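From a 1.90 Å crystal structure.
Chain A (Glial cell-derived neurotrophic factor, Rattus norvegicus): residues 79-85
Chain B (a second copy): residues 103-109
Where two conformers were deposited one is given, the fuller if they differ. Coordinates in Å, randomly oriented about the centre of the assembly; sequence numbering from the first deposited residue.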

ATOM      1  N   MET A  79      -1.399 -22.764   7.794  1.00 31.10           N
ATOM      2  CA  MET A  79      -2.441 -22.464   8.771  1.00 31.89           C
ATOM      3  C   MET A  79      -3.254 -21.288   8.222  1.00 30.64           C
ATOM      4  O   MET A  79      -4.483 -21.220   8.341  1.00 28.72           O
ATOM      5  CB  MET A  79      -1.781 -22.029  10.081  1.00 37.36           C
ATOM      6  CG  MET A  79      -1.740 -23.075  11.148  1.00 57.57           C
ATOM      7  SD  MET A  79      -3.303 -23.050  11.992  1.00 76.95           S
ATOM      8  CE  MET A  79      -4.179 -24.300  11.078  1.00 58.84           C
ATOM      9  N   TYR A  80      -2.540 -20.351   7.615  1.00 24.12           N
ATOM     10  CA  TYR A  80      -3.163 -19.157   7.058  1.00 25.11           C
ATOM     11  C   TYR A  80      -4.260 -19.479   6.047  1.00 28.48           C
ATOM     12  O   TYR A  80      -5.364 -18.910   6.092  1.00 23.87           O
ATOM     13  CB  TYR A  80      -2.062 -18.287   6.426  1.00 27.94           C
ATOM     14  CG  TYR A  80      -2.577 -17.108   5.649  1.00 26.60           C
ATOM     15  CD1 TYR A  80      -2.995 -15.945   6.305  1.00 23.12           C
ATOM     16  CD2 TYR A  80      -2.621 -17.138   4.255  1.00 23.22           C
ATOM     17  CE1 TYR A  80      -3.433 -14.838   5.584  1.00 22.45           C
ATOM     18  CE2 TYR A  80      -3.052 -16.046   3.527  1.00 22.36           C
ATOM     19  CZ  TYR A  80      -3.450 -14.896   4.197  1.00 27.14           C
ATOM     20  OH  TYR A  80      -3.767 -13.779   3.491  1.00 24.14           O
ATOM     21  N   ASP A  81      -3.977 -20.417   5.143  1.00 23.38           N
ATOM     22  CA  ASP A  81      -4.952 -20.775   4.121  1.00 29.52           C
ATOM     23  C   ASP A  81      -6.108 -21.565   4.717  1.00 26.60           C
ATOM     24  O   ASP A  81      -7.252 -21.455   4.265  1.00 30.47           O
ATOM     25  CB  ASP A  81      -4.275 -21.579   3.011  1.00 33.23           C
ATOM     26  CG  ASP A  81      -3.346 -20.715   2.158  1.00 29.20           C
ATOM     27  OD1 ASP A  81      -3.830 -19.716   1.592  1.00 27.64           O
ATOM     28  OD2 ASP A  81      -2.152 -21.049   2.068  1.00 38.19           O
ATOM     29  N   LYS A  82      -5.819 -22.357   5.738  1.00 32.75           N
ATOM     30  CA  LYS A  82      -6.889 -23.117   6.372  1.00 31.30           C
ATOM     31  C   LYS A  82      -7.866 -22.127   6.980  1.00 32.08           C
ATOM     32  O   LYS A  82      -9.082 -22.223   6.780  1.00 30.66           O
ATOM     33  CB  LYS A  82      -6.333 -24.025   7.467  1.00 36.53           C
ATOM     34  CG  LYS A  82      -5.162 -24.874   7.019  1.00 56.01           C
ATOM     35  CD  LYS A  82      -5.566 -26.318   6.803  1.00 62.34           C
ATOM     36  CE  LYS A  82      -4.525 -27.271   7.373  1.00 64.16           C
ATOM     37  NZ  LYS A  82      -3.139 -26.920   6.938  1.00 71.90           N
ATOM     38  N   ILE A  83      -7.350 -21.142   7.700  1.00 28.67           N
ATOM     39  CA  ILE A  83      -8.263 -20.199   8.323  1.00 31.97           C
ATOM     40  C   ILE A  83      -8.992 -19.290   7.341  1.00 36.30           C
ATOM     41  O   ILE A  83     -10.085 -18.802   7.633  1.00 43.62           O
ATOM     42  CB  ILE A  83      -7.505 -19.275   9.298  0.55 26.17           C
ATOM     43  CG1 ILE A  83      -6.769 -20.103  10.349  0.55 28.53           C
ATOM     44  CG2 ILE A  83      -8.481 -18.325   9.972  0.55 36.81           C
ATOM     45  CD1 ILE A  83      -5.704 -19.325  11.074  0.55 20.26           C
ATOM     46  N   LEU A  84      -8.388 -19.059   6.180  1.00 35.10           N
ATOM     47  CA  LEU A  84      -9.014 -18.235   5.151  1.00 35.37           C
ATOM     48  C   LEU A  84     -10.247 -18.981   4.652  1.00 38.32           C
ATOM     49  O   LEU A  84     -11.317 -18.391   4.476  1.00 36.30           O
ATOM     50  CB  LEU A  84      -8.040 -18.005   3.988  1.00 38.42           C
ATOM     51  CG  LEU A  84      -7.182 -16.734   3.956  1.00 36.63           C
ATOM     52  CD1 LEU A  84      -6.576 -16.613   2.567  1.00 36.12           C
ATOM     53  CD2 LEU A  84      -8.011 -15.481   4.280  1.00 36.25           C
ATOM     54  N   LYS A  85     -10.093 -20.286   4.435  1.00 39.13           N
ATOM     55  CA  LYS A  85     -11.188 -21.126   3.965  1.00 38.56           C
ATOM     56  C   LYS A  85     -12.318 -21.087   4.976  1.00 45.91           C
ATOM     57  O   LYS A  85     -13.437 -20.661   4.669  1.00 48.21           O
ATOM     58  CB  LYS A  85     -10.706 -22.567   3.798  1.00 37.74           C
TER
ATOM     59  N   CYS B 103      -1.978 -11.655  -4.700  1.00 22.77           N
ATOM     60  CA  CYS B 103      -1.739 -10.872  -3.490  1.00 24.79           C
ATOM     61  C   CYS B 103      -1.764 -11.850  -2.313  1.00 21.04           C
ATOM     62  O   CYS B 103      -2.807 -12.406  -1.993  1.00 24.71           O
ATOM     63  CB  CYS B 103      -2.827  -9.804  -3.361  1.00 26.05           C
ATOM     64  SG  CYS B 103      -2.586  -8.709  -1.929  1.00 29.21           S
ATOM     65  N   ARG B 104      -0.609 -12.052  -1.696  1.00 23.58           N
ATOM     66  CA  ARG B 104      -0.415 -13.008  -0.603  1.00 24.27           C
ATOM     67  C   ARG B 104       0.554 -12.491   0.447  1.00 22.97           C
ATOM     68  O   ARG B 104       1.228 -11.478   0.257  1.00 24.38           O
ATOM     69  CB  ARG B 104       0.156 -14.306  -1.189  1.00 20.72           C
ATOM     70  CG  ARG B 104      -0.693 -14.909  -2.284  1.00 27.73           C
ATOM     71  CD  ARG B 104      -1.722 -15.843  -1.675  1.00 30.47           C
ATOM     72  NE  ARG B 104      -1.046 -16.855  -0.877  1.00 32.38           N
ATOM     73  CZ  ARG B 104      -1.667 -17.647  -0.014  1.00 29.89           C
ATOM     74  NH1 ARG B 104      -2.954 -17.561   0.180  1.00 22.00           N
ATOM     75  NH2 ARG B 104      -0.930 -18.560   0.658  1.00 30.92           N
ATOM     76  N   PRO B 105       0.625 -13.177   1.613  1.00 26.29           N
ATOM     77  CA  PRO B 105       1.574 -12.685   2.610  1.00 19.59           C
ATOM     78  C   PRO B 105       3.000 -12.944   2.149  1.00 24.97           C
ATOM     79  O   PRO B 105       3.309 -14.026   1.642  1.00 27.92           O
ATOM     80  CB  PRO B 105       1.250 -13.513   3.866  1.00 23.38           C
ATOM     81  CG  PRO B 105      -0.102 -14.139   3.581  1.00 21.64           C
ATOM     82  CD  PRO B 105      -0.143 -14.326   2.092  1.00 28.55           C
ATOM     83  N   VAL B 106       3.859 -11.942   2.312  1.00 28.18           N
ATOM     84  CA  VAL B 106       5.267 -12.071   1.962  1.00 29.97           C
ATOM     85  C   VAL B 106       6.001 -12.229   3.286  1.00 31.81           C
ATOM     86  O   VAL B 106       7.170 -12.616   3.347  1.00 31.52           O
ATOM     87  CB  VAL B 106       5.763 -10.827   1.168  1.00 29.38           C
ATOM     88  CG1 VAL B 106       5.130 -10.834  -0.209  1.00 30.14           C
ATOM     89  CG2 VAL B 106       5.381  -9.540   1.872  1.00 33.82           C
ATOM     90  N   ALA B 107       5.283 -11.935   4.364  1.00 26.72           N
ATOM     91  CA  ALA B 107       5.812 -12.059   5.715  1.00 31.31           C
ATOM     92  C   ALA B 107       4.634 -12.450   6.612  1.00 33.37           C
ATOM     93  O   ALA B 107       3.496 -12.052   6.363  1.00 26.58           O
ATOM     94  CB  ALA B 107       6.409 -10.745   6.166  1.00 36.84           C
ATOM     95  N   PHE B 108       4.912 -13.233   7.646  1.00 32.28           N
ATOM     96  CA  PHE B 108       3.861 -13.692   8.553  1.00 30.63           C
ATOM     97  C   PHE B 108       4.082 -13.162   9.970  1.00 32.31           C
ATOM     98  O   PHE B 108       5.214 -12.876  10.390  1.00 28.14           O
ATOM     99  CB  PHE B 108       3.828 -15.234   8.574  1.00 25.86           C
ATOM    100  CG  PHE B 108       3.238 -15.852   7.335  1.00 36.87           C
ATOM    101  CD1 PHE B 108       1.861 -15.986   7.191  1.00 33.02           C
ATOM    102  CD2 PHE B 108       4.067 -16.282   6.289  1.00 36.71           C
ATOM    103  CE1 PHE B 108       1.303 -16.536   6.025  1.00 32.06           C
ATOM    104  CE2 PHE B 108       3.518 -16.831   5.122  1.00 33.71           C
ATOM    105  CZ  PHE B 108       2.137 -16.958   4.989  1.00 35.41           C
ATOM    106  N   ASP B 109       2.993 -13.007  10.711  1.00 33.58           N
ATOM    107  CA  ASP B 109       3.093 -12.534  12.079  1.00 30.60           C
ATOM    108  C   ASP B 109       3.895 -13.599  12.818  1.00 29.69           C
ATOM    109  O   ASP B 109       4.052 -14.722  12.332  1.00 27.78           O
ATOM    110  CB  ASP B 109       1.702 -12.413  12.719  1.00 32.71           C
ATOM    111  CG  ASP B 109       0.995 -11.124  12.363  1.00 34.24           C
ATOM    112  OD1 ASP B 109       1.669 -10.091  12.135  1.00 31.64           O
ATOM    113  OD2 ASP B 109      -0.249 -11.136  12.310  1.00 39.25           O
TER

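A helix from one copy of the protein meets an extended segment of the other at a distance that only side chains can bridge: the axes of helix 79-85 and strand 103-105 approach no closer than 11.1 Å. Two neighbouring helical residues, A:Tyr80 and A:Asp81, make most of the contact from their side.

A:Tyr80 directs its CA-to-CB bond toward the partner, and its t rotamer (chi1 172°) carries the ring on across the gap. B:Pro105 lies over one face. B:Pro105 CG is 3.5 Å from A:Tyr80 CZ and 3.7 Å from the centroid of that ring, only 23° off the normal, a CH-pi contact. Proline suits this place because its compact ring presents polarised C-H groups to the aromatic cloud without needing to fix a flexible chain. B:Phe108, with chi1 -74° (m), turns its edge toward the face of the tyrosine; the ring centroids are 5.9 Å apart and the planes stand at 73°. B:Phe108 CE1 also packs 3.8 Å from A:Tyr80 CB. The tyrosine hydroxyl is hydrogen-bonded elsewhere in the structure, so the ring can be buried without leaving its polar end unsatisfied.

The charged pair is reached differently. Both A:Asp81 and B:Arg104 start sideways, yet their ends converge. The arginine's m, m, m run through chi3 folds the long chain, while chi4 of 166° presents the guanidinium edge to the carboxylate. B:Arg104 NH1 donates to A:Asp81 OD1 at 2.7 Å and B:Arg104 NH2 to A:Asp81 OD2 at 3.1 Å, both with angles of 156°; a weak bond from B:Arg104 NH2 to A:Asp81 OD1, 3.3 Å, completes the salt bridge. Aspartate, in the m rotamer, supplies two acceptors on a short side chain. B:Arg104 NH1 also sits at the edge of the tyrosine ring, 3.7 Å from A:Tyr80 CE2, linking the ionic and aromatic parts of the contact.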